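Local atomic coordinates of mannitol dehydrogenase (Pseudomonas fluorescens, PDB entry 1M2W), a protein that probably catalyses the NAD-dependent interconversion of D-mannitol and D-fructose, and here holds both the dinucleotide and D-mannitol in one site. Residues A[131-136]-A[189-194]; A[229-234]-A[260-265]; A[292-297]-A[349-354]. All blocks are in the same frame, centred on the assembly; numbering follows the deposited sequence.

In the fold
All three contacts border the cleft that holds NAD and D-mannitol. Contacts 1 and 2, centres about 15 Å apart, belong to the cofactor-binding part of the chain: contact 1 grips the nicotinamide ribose, and contact 2 holds the carboxamide and the O1 end of mannitol. Contact 3 is in the C-terminal domain, its centre about 14 Å from that of contact 2 and about 19 Å from that of contact 1, and it reaches the same sugar through K295. That lysine joins the three: its NZ lies 3.0 Å from V229 O, a probable hydrogen bond, and 2.7 Å from N191 OD1. Mannitol is held from both parts, O1 by D230 and R231 N, O2 by K295 NZ.

Contact 1: A[131-136]-A[189-194]; sequences ITEGGY and CDNLPH. With NAD (nicotinamide-adenine-dinucleotide), chain C; MTL (D-mannitol), chain D.
The Y136 ring meets the D190 carboxylate at its edge, the two planes 82° apart, while I131 CD1 sits 3.7 Å above the centre of one ring face and L192 CD1 approaches obliquely. Both segments are loops that follow neighbouring parallel strands of the Rossmann fold, 126-129 and 185-188, where such folds bind their dinucleotide. D190 is the hub. With CG anti to the carbonyl carbon (chi1 -73°), its carboxylate is carried to the backbone of the other loop. OD2 accepts twice, on different lone pairs: I131 N comes to the syn one at 2.8 Å, and Y136 OH to the anti one at 2.6 Å. S188, just before the segment, also hydrogen-bonds that hydroxyl. OD1 takes T132 N at 2.9 Å from well above the carboxylate plane. These three donors fix the rotation of the group, and OD1 is then placed to accept from the nicotinamide ribose hydroxyl O2D of NAD at 2.8 Å. The same O2D receives the backbone N191 N at 3.0 Å, a fairly straight bond (160°). From the other loop E133 takes the neighbouring hydroxyl, OE1 accepting from NAD O3D at 3.1 Å, so both hydroxyls of the ribose are held. The second oxygen of that carboxylate, E133 OE2, receives a weak hydrogen bond from N191 ND2 at 3.5 Å.

Contact 2: A[229-234]-A[260-265]; sequences VDRITP and PFVQWV. With NAD (nicotinamide-adenine-dinucleotide), chain C; MTL (D-mannitol), chain D.
D230 and Q263 form an antiparallel hydrogen-bonded pair, D230 N to Q263 O at 3.0 Å and Q263 N to D230 O at 2.9 Å, and V229 with W264 is the adjoining non-hydrogen-bonded pair; the touching parts run 175° apart. On the V229 face the side chains lie side by side, V229 CG1 3.8 Å from W264 CD1. D230 and Q263 point to the other face, where a water donates to both D230 OD2 and Q263 OE1; D230 OD2 also lies at the edge of the F261 ring, 3.3 Å from CE2. The other oxygen, D230 OD1, accepts from mannitol O1 at 2.6 Å and also forms a salt bridge with R361. Mannitol O1 is gripped a second time, by R231 N at 2.9 Å. Past the paired strands the R231 side chain crosses V262 obliquely, V262 CB 3.6 Å above one face of the guanidinium, toward its rim. NH2 makes a weak bond to P260 O and a salt bridge with E87, NH1 bonds A40 O, and Y44 adds a cation-pi contact. Further along, T233 N donates to NAD O7N at 3.0 Å and T233 O weakly accepts from NAD N7N, a pairing that probably helps to set the turn of the carboxamide. The strand end at D230 and the loop after it hold mannitol O1 and the carboxamide from one piece of chain, consistent with placing substrate beside nicotinamide for hydride transfer.

Contact 3: A[292-297]-A[349-354]; sequences EEMKIG and IDLTDY. With MTL (D-mannitol), chain D.
Helix 289-313 of the C-terminal domain, which carries K295 into the mannitol site, packs here against the start of helix 351-362 through a Met-aromatic contact. M294, modelled as selenomethionine, places SE 3.8 Å from the centroid of the Y354 ring and only 3° off its normal. The chain bends at its end (chi3 66°), which keeps CE over the same face, 3.6 Å from Y354 CZ, as a CH-pi contact. Aliphatic groups flank it: M294 CG touches L351 CD2 at 3.7 Å, and M294 CE meets I349 CD1 at 3.8 Å. Beyond the ring, Y354 OH rests against K295 CG at 3.3 Å. K295 bends away at chi2 and extends to the ligand, NZ donating to mannitol O2 at 2.8 Å; V229 O and N300 also bond this nitrogen. Replacing Y354 by alanine removes the ring, and M294 SE and CE would probably lose their aromatic face, while K295 CB and CG would lose the hydroxyl they rest against. D350 caps helix 351-362 on its exposed side, apart from the joint. A selenomethionine laid over a tyrosine face is a Met-aromatic contact, here part of the helix-helix packing beside the polyol site.

Contact 1: A[131-136]-A[189-194]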
loop_
_atom_site.group_PDB
_atom_site.type_symbol
_atom_site.label_atom_id
_atom_site.label_comp_id
_atom_site.label_asym_id
_atom_site.label_seq_id
_atom_site.Cartn_x
_atom_site.Cartn_y
_atom_site.Cartn_z
ATOM N N ILE A 131 -3.967 5.091 -3.020
ATOM C CA ILE A 131 -5.395 4.784 -3.147
ATOM C C ILE A 131 -5.687 3.269 -3.057
ATOM O O ILE A 131 -6.787 2.809 -3.398
ATOM C CB ILE A 131 -5.948 5.364 -4.475
ATOM C CG1 ILE A 131 -5.195 4.745 -5.678
ATOM C CG2 ILE A 131 -5.853 6.931 -4.449
ATOM C CD1 ILE A 131 -5.800 5.095 -7.064
ATOM N N THR A 132 -4.692 2.534 -2.544
ATOM C CA THR A 132 -4.676 1.080 -2.309
ATOM C C THR A 132 -4.417 0.261 -3.570
ATOM O O THR A 132 -4.562 0.740 -4.704
ATOM C CB THR A 132 -5.956 0.527 -1.631
ATOM O OG1 THR A 132 -6.983 0.418 -2.618
ATOM C CG2 THR A 132 -6.396 1.411 -0.421
ATOM N N GLU A 133 -4.016 -0.993 -3.365
ATOM C CA GLU A 133 -3.684 -1.868 -4.471
ATOM C C GLU A 133 -4.792 -2.073 -5.499
ATOM O O GLU A 133 -4.518 -2.301 -6.669
ATOM C CB GLU A 133 -3.235 -3.230 -3.938
ATOM C CG GLU A 133 -1.901 -3.135 -3.135
ATOM C CD GLU A 133 -2.112 -2.774 -1.668
ATOM O OE1 GLU A 133 -3.258 -2.523 -1.227
ATOM O OE2 GLU A 133 -1.105 -2.739 -0.929
ATOM N N GLY A 134 -6.030 -1.997 -5.071
ATOM C CA GLY A 134 -7.090 -2.199 -6.045
ATOM C C GLY A 134 -7.760 -0.893 -6.443
ATOM O O GLY A 134 -8.844 -0.891 -7.053
ATOM N N GLY A 135 -7.112 0.227 -6.144
ATOM C CA GLY A 135 -7.735 1.512 -6.473
ATOM C C GLY A 135 -7.643 1.986 -7.911
ATOM O O GLY A 135 -8.285 2.976 -8.277
ATOM N N TYR A 136 -6.891 1.283 -8.748
ATOM C CA TYR A 136 -6.686 1.729 -10.122
ATOM C C TYR A 136 -7.681 1.241 -11.165
ATOM O O TYR A 136 -7.617 1.658 -12.331
ATOM C CB TYR A 136 -5.258 1.373 -10.558
ATOM C CG TYR A 136 -4.234 2.079 -9.689
ATOM C CD1 TYR A 136 -3.973 1.638 -8.385
ATOM C CD2 TYR A 136 -3.599 3.238 -10.141
ATOM C CE1 TYR A 136 -3.113 2.348 -7.554
ATOM C CE2 TYR A 136 -2.722 3.962 -9.307
ATOM C CZ TYR A 136 -2.498 3.508 -8.023
ATOM O OH TYR A 136 -1.682 4.237 -7.189
ATOM N N CYS A 189 2.128 5.869 -5.214
ATOM C CA CYS A 189 2.933 5.349 -4.111
ATOM C C CYS A 189 2.255 4.083 -3.542
ATOM O O CYS A 189 2.423 3.734 -2.371
ATOM C CB CYS A 189 3.092 6.391 -3.015
ATOM S SG CYS A 189 4.102 7.825 -3.552
ATOM N N ASP A 190 1.466 3.424 -4.387
ATOM C CA ASP A 190 0.854 2.149 -3.998
ATOM C C ASP A 190 1.736 1.004 -4.427
ATOM O O ASP A 190 2.565 1.150 -5.343
ATOM C CB ASP A 190 -0.533 1.991 -4.631
ATOM C CG ASP A 190 -1.546 2.904 -3.972
ATOM O OD1 ASP A 190 -1.791 2.719 -2.751
ATOM O OD2 ASP A 190 -2.086 3.803 -4.659
ATOM N N ASN A 191 1.543 -0.150 -3.792
ATOM C CA ASN A 191 2.318 -1.356 -4.126
ATOM C C ASN A 191 1.820 -2.153 -5.285
ATOM O O ASN A 191 1.096 -3.128 -5.081
ATOM C CB ASN A 191 2.311 -2.340 -2.970
ATOM C CG ASN A 191 2.939 -1.797 -1.799
ATOM O OD1 ASN A 191 4.106 -1.452 -1.853
ATOM N ND2 ASN A 191 2.189 -1.711 -0.690
ATOM N N LEU A 192 2.180 -1.786 -6.499
ATOM C CA LEU A 192 1.771 -2.582 -7.648
ATOM C C LEU A 192 2.994 -2.646 -8.523
ATOM O O LEU A 192 3.767 -1.705 -8.546
ATOM C CB LEU A 192 0.742 -1.886 -8.563
ATOM C CG LEU A 192 -0.623 -1.463 -8.118
ATOM C CD1 LEU A 192 -0.446 -0.251 -7.213
ATOM C CD2 LEU A 192 -1.488 -1.152 -9.373
ATOM N N PRO A 193 3.179 -3.753 -9.236
ATOM C CA PRO A 193 4.320 -3.865 -10.152
ATOM C C PRO A 193 4.024 -2.774 -11.208
ATOM O O PRO A 193 2.848 -2.641 -11.644
ATOM C CB PRO A 193 4.145 -5.256 -10.765
ATOM C CG PRO A 193 3.427 -6.067 -9.616
ATOM C CD PRO A 193 2.460 -5.033 -9.046
ATOM N N HIS A 194 5.043 -2.023 -11.636
ATOM C CA HIS A 194 4.902 -0.948 -12.622
ATOM C C HIS A 194 3.734 -0.035 -12.257
ATOM O O HIS A 194 2.851 0.242 -13.085
ATOM C CB HIS A 194 4.680 -1.559 -13.994
ATOM C CG HIS A 194 5.691 -2.610 -14.329
ATOM N ND1 HIS A 194 7.000 -2.304 -14.648
ATOM C CD2 HIS A 194 5.606 -3.963 -14.323
ATOM C CE1 HIS A 194 7.678 -3.426 -14.827
ATOM N NE2 HIS A 194 6.856 -4.447 -14.634
HETATM P PA NAD C . -4.802 3.620 5.607
HETATM O O1A NAD C . -5.923 2.730 5.769
HETATM O O2A NAD C . -4.096 4.357 6.757
HETATM O O5B NAD C . -5.201 4.749 4.519
HETATM C C5B NAD C . -5.658 4.326 3.206
HETATM C C4B NAD C . -5.929 5.705 2.536
HETATM O O4B NAD C . -6.401 5.406 1.145
HETATM C C3B NAD C . -7.125 6.488 3.119
HETATM O O3B NAD C . -6.806 7.840 2.842
HETATM C C2B NAD C . -8.311 5.963 2.323
HETATM O O2B NAD C . -9.528 6.721 2.414
HETATM C C1B NAD C . -7.699 5.983 0.922
HETATM N N9A NAD C . -8.431 5.183 -0.027
HETATM C C8A NAD C . -8.922 3.890 0.030
HETATM N N7A NAD C . -9.526 3.496 -1.082
HETATM C C5A NAD C . -9.414 4.622 -1.908
HETATM C C6A NAD C . -9.855 4.809 -3.221
HETATM N N6A NAD C . -10.486 3.902 -3.971
HETATM N N1A NAD C . -9.611 6.076 -3.815
HETATM C C2A NAD C . -8.948 7.100 -3.111
HETATM N N3A NAD C . -8.480 6.944 -1.804
HETATM C C4A NAD C . -8.747 5.670 -1.251
HETATM O O3 NAD C . -3.665 2.805 4.842
HETATM P PN NAD C . -2.104 3.001 4.571
HETATM O O1N NAD C . -1.274 2.362 5.630
HETATM O O2N NAD C . -1.915 4.443 4.348
HETATM O O5D NAD C . -1.929 2.146 3.201
HETATM C C5D NAD C . -2.369 2.819 1.972
HETATM C C4D NAD C . -1.674 2.250 0.757
HETATM O O4D NAD C . -0.291 2.650 0.576
HETATM C C3D NAD C . -1.678 0.690 0.577
HETATM O O3D NAD C . -2.917 0.208 0.115
HETATM C C2D NAD C . -0.461 0.410 -0.326
HETATM O O2D NAD C . -0.672 0.389 -1.768
HETATM C C1D NAD C . 0.513 1.484 0.124
HETATM N N1N NAD C . 1.410 1.023 1.217
HETATM C C2N NAD C . 1.080 0.783 2.600
HETATM C C3N NAD C . 2.134 0.298 3.415
HETATM C C7N NAD C . 1.874 -0.041 4.884
HETATM O O7N NAD C . 2.829 -0.649 5.587
HETATM N N7N NAD C . 0.675 0.226 5.331
HETATM C C4N NAD C . 3.445 0.067 2.857
HETATM C C5N NAD C . 3.693 0.340 1.489
HETATM C C6N NAD C . 2.698 0.807 0.668
HETATM O O1 MTL D . 6.375 -1.714 2.825
HETATM C C1 MTL D . 5.668 -2.835 3.394
HETATM C C2 MTL D . 4.209 -2.715 2.958
HETATM O O2 MTL D . 4.084 -2.741 1.508
HETATM C C3 MTL D . 3.359 -3.811 3.611
HETATM O O3 MTL D . 3.266 -3.501 5.032
HETATM C C4 MTL D . 1.940 -3.833 2.989
HETATM O O4 MTL D . 1.170 -2.730 3.480
HETATM C C5 MTL D . 1.229 -5.133 3.369
HETATM O O5 MTL D . 1.893 -6.246 2.773
HETATM C C6 MTL D . -0.279 -5.113 2.912
HETATM O O6 MTL D . -0.801 -6.430 3.070
#

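Contact 2: A[229-234]-A[260-265]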
loop_
_atom_site.group_PDB
_atom_site.type_symbol
_atom_site.label_atom_id
_atom_site.label_comp_id
_atom_site.label_asym_id
_atom_site.label_seq_id
_atom_site.Cartn_x
_atom_site.Cartn_y
_atom_site.Cartn_z
ATOM N N VAL A 229 8.147 1.283 -3.046
ATOM C CA VAL A 229 8.019 2.016 -1.799
ATOM C C VAL A 229 7.972 1.007 -0.654
ATOM O O VAL A 229 7.362 -0.030 -0.802
ATOM C CB VAL A 229 6.711 2.848 -1.801
ATOM C CG1 VAL A 229 6.828 3.942 -2.901
ATOM C CG2 VAL A 229 5.501 1.939 -2.088
ATOM N N ASP A 230 8.597 1.318 0.480
ATOM C CA ASP A 230 8.630 0.333 1.568
ATOM C C ASP A 230 8.752 0.952 2.970
ATOM O O ASP A 230 9.689 1.710 3.231
ATOM C CB ASP A 230 9.859 -0.603 1.350
ATOM C CG ASP A 230 9.906 -1.821 2.311
ATOM O OD1 ASP A 230 8.947 -2.038 3.085
ATOM O OD2 ASP A 230 10.916 -2.568 2.281
ATOM N N ARG A 231 7.765 0.666 3.831
ATOM C CA ARG A 231 7.836 1.020 5.240
ATOM C C ARG A 231 6.623 0.379 5.923
ATOM O O ARG A 231 5.483 0.698 5.575
ATOM C CB ARG A 231 7.802 2.525 5.504
ATOM C CG ARG A 231 8.173 2.801 6.991
ATOM C CD ARG A 231 8.485 4.243 7.290
ATOM N NE ARG A 231 9.511 4.330 8.343
ATOM C CZ ARG A 231 10.114 5.452 8.717
ATOM N NH1 ARG A 231 9.799 6.611 8.159
ATOM N NH2 ARG A 231 11.092 5.412 9.629
ATOM N N ILE A 232 6.862 -0.552 6.862
ATOM C CA ILE A 232 5.748 -1.197 7.547
ATOM C C ILE A 232 5.104 -0.176 8.483
ATOM O O ILE A 232 5.766 0.439 9.327
ATOM C CB ILE A 232 6.232 -2.434 8.284
ATOM C CG1 ILE A 232 6.722 -3.471 7.239
ATOM C CG2 ILE A 232 5.112 -3.014 9.172
ATOM C CD1 ILE A 232 7.503 -4.634 7.890
ATOM N N THR A 233 3.800 -0.002 8.313
ATOM C CA THR A 233 3.021 0.987 9.075
ATOM C C THR A 233 1.702 0.347 9.537
ATOM O O THR A 233 0.775 0.180 8.746
ATOM C CB THR A 233 2.704 2.209 8.124
ATOM O OG1 THR A 233 3.943 2.688 7.559
ATOM C CG2 THR A 233 2.049 3.373 8.902
ATOM N N PRO A 234 1.596 -0.017 10.813
ATOM C CA PRO A 234 0.370 -0.630 11.358
ATOM C C PRO A 234 -0.828 0.326 11.382
ATOM O O PRO A 234 -0.710 1.569 11.172
ATOM C CB PRO A 234 0.748 -0.968 12.816
ATOM C CG PRO A 234 2.247 -0.977 12.829
ATOM C CD PRO A 234 2.642 0.113 11.853
ATOM N N PRO A 260 11.546 1.381 11.942
ATOM C CA PRO A 260 12.660 2.274 11.618
ATOM C C PRO A 260 13.057 2.231 10.136
ATOM O O PRO A 260 13.389 3.263 9.550
ATOM C CB PRO A 260 13.806 1.731 12.493
ATOM C CG PRO A 260 13.101 1.166 13.675
ATOM C CD PRO A 260 11.888 0.491 13.078
ATOM N N PHE A 261 13.030 1.042 9.539
ATOM C CA PHE A 261 13.470 0.893 8.144
ATOM C C PHE A 261 12.553 1.629 7.183
ATOM O O PHE A 261 11.352 1.655 7.397
ATOM C CB PHE A 261 13.496 -0.572 7.728
ATOM C CG PHE A 261 13.926 -0.776 6.288
ATOM C CD1 PHE A 261 15.284 -0.755 5.946
ATOM C CD2 PHE A 261 12.986 -0.939 5.272
ATOM C CE1 PHE A 261 15.694 -0.897 4.590
ATOM C CE2 PHE A 261 13.393 -1.086 3.926
ATOM C CZ PHE A 261 14.741 -1.067 3.599
ATOM N N VAL A 262 13.126 2.241 6.147
ATOM C CA VAL A 262 12.292 2.928 5.166
ATOM C C VAL A 262 13.071 2.927 3.845
ATOM O O VAL A 262 14.315 2.988 3.854
ATOM C CB VAL A 262 11.913 4.373 5.656
ATOM C CG1 VAL A 262 13.168 5.295 5.801
ATOM C CG2 VAL A 262 10.889 5.011 4.640
ATOM N N GLN A 263 12.374 2.792 2.723
ATOM C CA GLN A 263 13.064 2.793 1.427
ATOM C C GLN A 263 12.161 3.357 0.339
ATOM O O GLN A 263 10.944 3.186 0.409
ATOM C CB GLN A 263 13.472 1.360 1.054
ATOM C CG GLN A 263 14.329 1.329 -0.238
ATOM C CD GLN A 263 15.110 0.032 -0.437
ATOM O OE1 GLN A 263 14.757 -1.019 0.107
ATOM N NE2 GLN A 263 16.204 0.113 -1.248
ATOM N N TRP A 264 12.752 4.039 -0.638
ATOM C CA TRP A 264 11.953 4.582 -1.739
ATOM C C TRP A 264 12.883 4.592 -2.971
ATOM O O TRP A 264 13.947 5.228 -2.936
ATOM C CB TRP A 264 11.516 6.006 -1.396
ATOM C CG TRP A 264 10.487 6.614 -2.371
ATOM C CD1 TRP A 264 9.916 6.014 -3.466
ATOM C CD2 TRP A 264 9.919 7.915 -2.266
ATOM N NE1 TRP A 264 8.991 6.901 -4.059
ATOM C CE2 TRP A 264 8.990 8.068 -3.323
ATOM C CE3 TRP A 264 10.110 8.980 -1.365
ATOM C CZ2 TRP A 264 8.235 9.263 -3.504
ATOM C CZ3 TRP A 264 9.384 10.162 -1.534
ATOM C CH2 TRP A 264 8.442 10.293 -2.609
ATOM N N VAL A 265 12.513 3.841 -4.000
ATOM C CA VAL A 265 13.295 3.799 -5.253
ATOM C C VAL A 265 12.347 4.290 -6.340
ATOM O O VAL A 265 11.233 3.774 -6.493
ATOM C CB VAL A 265 13.784 2.390 -5.530
ATOM C CG1 VAL A 265 14.706 2.379 -6.763
ATOM C CG2 VAL A 265 14.586 1.899 -4.303
HETATM P PA NAD C . -4.802 3.620 5.607
HETATM O O1A NAD C . -5.923 2.730 5.769
HETATM O O2A NAD C . -4.096 4.357 6.757
HETATM O O5B NAD C . -5.201 4.749 4.519
HETATM C C5B NAD C . -5.658 4.326 3.206
HETATM C C4B NAD C . -5.929 5.705 2.536
HETATM O O4B NAD C . -6.401 5.406 1.145
HETATM C C3B NAD C . -7.125 6.488 3.119
HETATM O O3B NAD C . -6.806 7.840 2.842
HETATM C C2B NAD C . -8.311 5.963 2.323
HETATM O O2B NAD C . -9.528 6.721 2.414
HETATM C C1B NAD C . -7.699 5.983 0.922
HETATM N N9A NAD C . -8.431 5.183 -0.027
HETATM C C8A NAD C . -8.922 3.890 0.030
HETATM N N7A NAD C . -9.526 3.496 -1.082
HETATM C C5A NAD C . -9.414 4.622 -1.908
HETATM C C6A NAD C . -9.855 4.809 -3.221
HETATM N N6A NAD C . -10.486 3.902 -3.971
HETATM N N1A NAD C . -9.611 6.076 -3.815
HETATM C C2A NAD C . -8.948 7.100 -3.111
HETATM N N3A NAD C . -8.480 6.944 -1.804
HETATM C C4A NAD C . -8.747 5.670 -1.251
HETATM O O3 NAD C . -3.665 2.805 4.842
HETATM P PN NAD C . -2.104 3.001 4.571
HETATM O O1N NAD C . -1.274 2.362 5.630
HETATM O O2N NAD C . -1.915 4.443 4.348
HETATM O O5D NAD C . -1.929 2.146 3.201
HETATM C C5D NAD C . -2.369 2.819 1.972
HETATM C C4D NAD C . -1.674 2.250 0.757
HETATM O O4D NAD C . -0.291 2.650 0.576
HETATM C C3D NAD C . -1.678 0.690 0.577
HETATM O O3D NAD C . -2.917 0.208 0.115
HETATM C C2D NAD C . -0.461 0.410 -0.326
HETATM O O2D NAD C . -0.672 0.389 -1.768
HETATM C C1D NAD C . 0.513 1.484 0.124
HETATM N N1N NAD C . 1.410 1.023 1.217
HETATM C C2N NAD C . 1.080 0.783 2.600
HETATM C C3N NAD C . 2.134 0.298 3.415
HETATM C C7N NAD C . 1.874 -0.041 4.884
HETATM O O7N NAD C . 2.829 -0.649 5.587
HETATM N N7N NAD C . 0.675 0.226 5.331
HETATM C C4N NAD C . 3.445 0.067 2.857
HETATM C C5N NAD C . 3.693 0.340 1.489
HETATM C C6N NAD C . 2.698 0.807 0.668
HETATM O O1 MTL D . 6.375 -1.714 2.825
HETATM C C1 MTL D . 5.668 -2.835 3.394
HETATM C C2 MTL D . 4.209 -2.715 2.958
HETATM O O2 MTL D . 4.084 -2.741 1.508
HETATM C C3 MTL D . 3.359 -3.811 3.611
HETATM O O3 MTL D . 3.266 -3.501 5.032
HETATM C C4 MTL D . 1.940 -3.833 2.989
HETATM O O4 MTL D . 1.170 -2.730 3.480
HETATM C C5 MTL D . 1.229 -5.133 3.369
HETATM O O5 MTL D . 1.893 -6.246 2.773
HETATM C C6 MTL D . -0.279 -5.113 2.912
HETATM O O6 MTL D . -0.801 -6.430 3.070
HETATM O O HOH W 1 12.736 -2.960 0.311
#

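Contact 3: A[292-297]-A[349-354]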
loop_
_atom_site.group_PDB
_atom_site.type_symbol
_atom_site.label_atom_id
_atom_site.label_comp_id
_atom_site.label_asym_id
_atom_site.label_seq_id
_atom_site.Cartn_x
_atom_site.Cartn_y
_atom_site.Cartn_z
ATOM N N GLU A 292 11.176 -3.452 -7.589
ATOM C CA GLU A 292 9.759 -3.719 -7.363
ATOM C C GLU A 292 9.454 -5.246 -7.325
ATOM O O GLU A 292 8.701 -5.738 -6.452
ATOM C CB GLU A 292 8.950 -2.983 -8.457
ATOM C CG GLU A 292 7.581 -3.499 -8.629
ATOM C CD GLU A 292 7.494 -4.621 -9.659
ATOM O OE1 GLU A 292 7.795 -4.382 -10.867
ATOM O OE2 GLU A 292 7.101 -5.742 -9.247
ATOM N N GLU A 293 10.038 -6.026 -8.240
ATOM C CA GLU A 293 9.784 -7.467 -8.237
ATOM C C GLU A 293 10.356 -8.093 -6.980
ATOM O O GLU A 293 9.765 -9.032 -6.437
ATOM C CB GLU A 293 10.400 -8.134 -9.464
ATOM C CG GLU A 293 9.786 -7.573 -10.730
ATOM C CD GLU A 293 10.006 -8.445 -11.935
ATOM O OE1 GLU A 293 10.998 -9.234 -11.992
ATOM O OE2 GLU A 293 9.172 -8.318 -12.859
HETATM N N MSE A 294 11.491 -7.554 -6.531
HETATM C CA MSE A 294 12.154 -8.057 -5.317
HETATM C C MSE A 294 11.285 -7.786 -4.085
HETATM O O MSE A 294 10.929 -8.697 -3.311
HETATM C CB MSE A 294 13.493 -7.329 -5.119
HETATM C CG MSE A 294 14.221 -7.724 -3.801
HETATM SE SE MSE A 294 15.616 -6.494 -3.364
HETATM C CE MSE A 294 14.513 -4.890 -3.005
ATOM N N LYS A 295 10.958 -6.519 -3.877
ATOM C CA LYS A 295 10.193 -6.159 -2.683
ATOM C C LYS A 295 8.756 -6.668 -2.672
ATOM O O LYS A 295 8.264 -7.205 -1.665
ATOM C CB LYS A 295 10.280 -4.631 -2.451
ATOM C CG LYS A 295 9.667 -4.145 -1.109
ATOM C CD LYS A 295 8.222 -3.648 -1.398
ATOM C CE LYS A 295 7.436 -3.379 -0.089
ATOM N NZ LYS A 295 6.078 -2.724 -0.478
ATOM N N ILE A 296 8.044 -6.533 -3.776
ATOM C CA ILE A 296 6.694 -7.043 -3.751
ATOM C C ILE A 296 6.631 -8.564 -3.704
ATOM O O ILE A 296 5.834 -9.132 -2.954
ATOM C CB ILE A 296 5.868 -6.508 -4.971
ATOM C CG1 ILE A 296 5.743 -4.973 -4.841
ATOM C CG2 ILE A 296 4.498 -7.265 -5.028
ATOM C CD1 ILE A 296 4.982 -4.267 -6.005
ATOM N N GLY A 297 7.489 -9.236 -4.479
ATOM C CA GLY A 297 7.460 -10.681 -4.487
ATOM C C GLY A 297 7.899 -11.297 -3.155
ATOM O O GLY A 297 7.295 -12.262 -2.703
ATOM N N ILE A 349 22.125 -4.649 -4.023
ATOM C CA ILE A 349 21.444 -5.455 -3.009
ATOM C C ILE A 349 21.734 -6.968 -3.106
ATOM O O ILE A 349 21.599 -7.602 -4.176
ATOM C CB ILE A 349 19.899 -5.265 -3.069
ATOM C CG1 ILE A 349 19.553 -3.781 -2.860
ATOM C CG2 ILE A 349 19.246 -6.148 -1.956
ATOM C CD1 ILE A 349 18.022 -3.407 -2.782
ATOM N N ASP A 350 22.154 -7.554 -1.993
ATOM C CA ASP A 350 22.391 -8.997 -1.965
ATOM C C ASP A 350 21.060 -9.640 -1.547
ATOM O O ASP A 350 20.578 -9.355 -0.467
ATOM C CB ASP A 350 23.457 -9.351 -0.923
ATOM C CG ASP A 350 23.722 -10.842 -0.868
ATOM O OD1 ASP A 350 23.170 -11.536 0.030
ATOM O OD2 ASP A 350 24.471 -11.331 -1.759
ATOM N N LEU A 351 20.486 -10.515 -2.376
ATOM C CA LEU A 351 19.180 -11.102 -2.026
ATOM C C LEU A 351 19.194 -11.962 -0.767
ATOM O O LEU A 351 18.228 -11.969 -0.006
ATOM C CB LEU A 351 18.626 -11.907 -3.217
ATOM C CG LEU A 351 18.322 -11.026 -4.439
ATOM C CD1 LEU A 351 17.899 -11.944 -5.586
ATOM C CD2 LEU A 351 17.161 -10.027 -4.111
ATOM N N THR A 352 20.297 -12.679 -0.507
ATOM C CA THR A 352 20.344 -13.498 0.703
ATOM C C THR A 352 20.247 -12.566 1.918
ATOM O O THR A 352 19.504 -12.851 2.849
ATOM C CB THR A 352 21.667 -14.333 0.783
ATOM O OG1 THR A 352 21.671 -15.305 -0.268
ATOM C CG2 THR A 352 21.762 -15.035 2.125
ATOM N N ASP A 353 21.003 -11.465 1.912
ATOM C CA ASP A 353 20.959 -10.521 3.039
ATOM C C ASP A 353 19.564 -9.885 3.165
ATOM O O ASP A 353 19.020 -9.703 4.267
ATOM C CB ASP A 353 21.984 -9.394 2.859
ATOM C CG ASP A 353 23.446 -9.883 3.043
ATOM O OD1 ASP A 353 23.645 -10.960 3.652
ATOM O OD2 ASP A 353 24.363 -9.171 2.585
ATOM N N TYR A 354 19.013 -9.528 2.015
ATOM C CA TYR A 354 17.704 -8.884 1.980
ATOM C C TYR A 354 16.624 -9.809 2.576
ATOM O O TYR A 354 15.799 -9.390 3.402
ATOM C CB TYR A 354 17.333 -8.530 0.515
ATOM C CG TYR A 354 16.020 -7.727 0.420
ATOM C CD1 TYR A 354 15.988 -6.358 0.689
ATOM C CD2 TYR A 354 14.828 -8.347 0.032
ATOM C CE1 TYR A 354 14.782 -5.623 0.558
ATOM C CE2 TYR A 354 13.650 -7.635 -0.103
ATOM C CZ TYR A 354 13.626 -6.298 0.148
ATOM O OH TYR A 354 12.458 -5.602 -0.040
HETATM O O1 MTL D . 6.375 -1.714 2.825
HETATM C C1 MTL D . 5.668 -2.835 3.394
HETATM C C2 MTL D . 4.209 -2.715 2.958
HETATM O O2 MTL D . 4.084 -2.741 1.508
HETATM C C3 MTL D . 3.359 -3.811 3.611
HETATM O O3 MTL D . 3.266 -3.501 5.032
HETATM C C4 MTL D . 1.940 -3.833 2.989
HETATM O O4 MTL D . 1.170 -2.730 3.480
HETATM C C5 MTL D . 1.229 -5.133 3.369
HETATM O O5 MTL D . 1.893 -6.246 2.773
HETATM C C6 MTL D . -0.279 -5.113 2.912
HETATM O O6 MTL D . -0.801 -6.430 3.070
#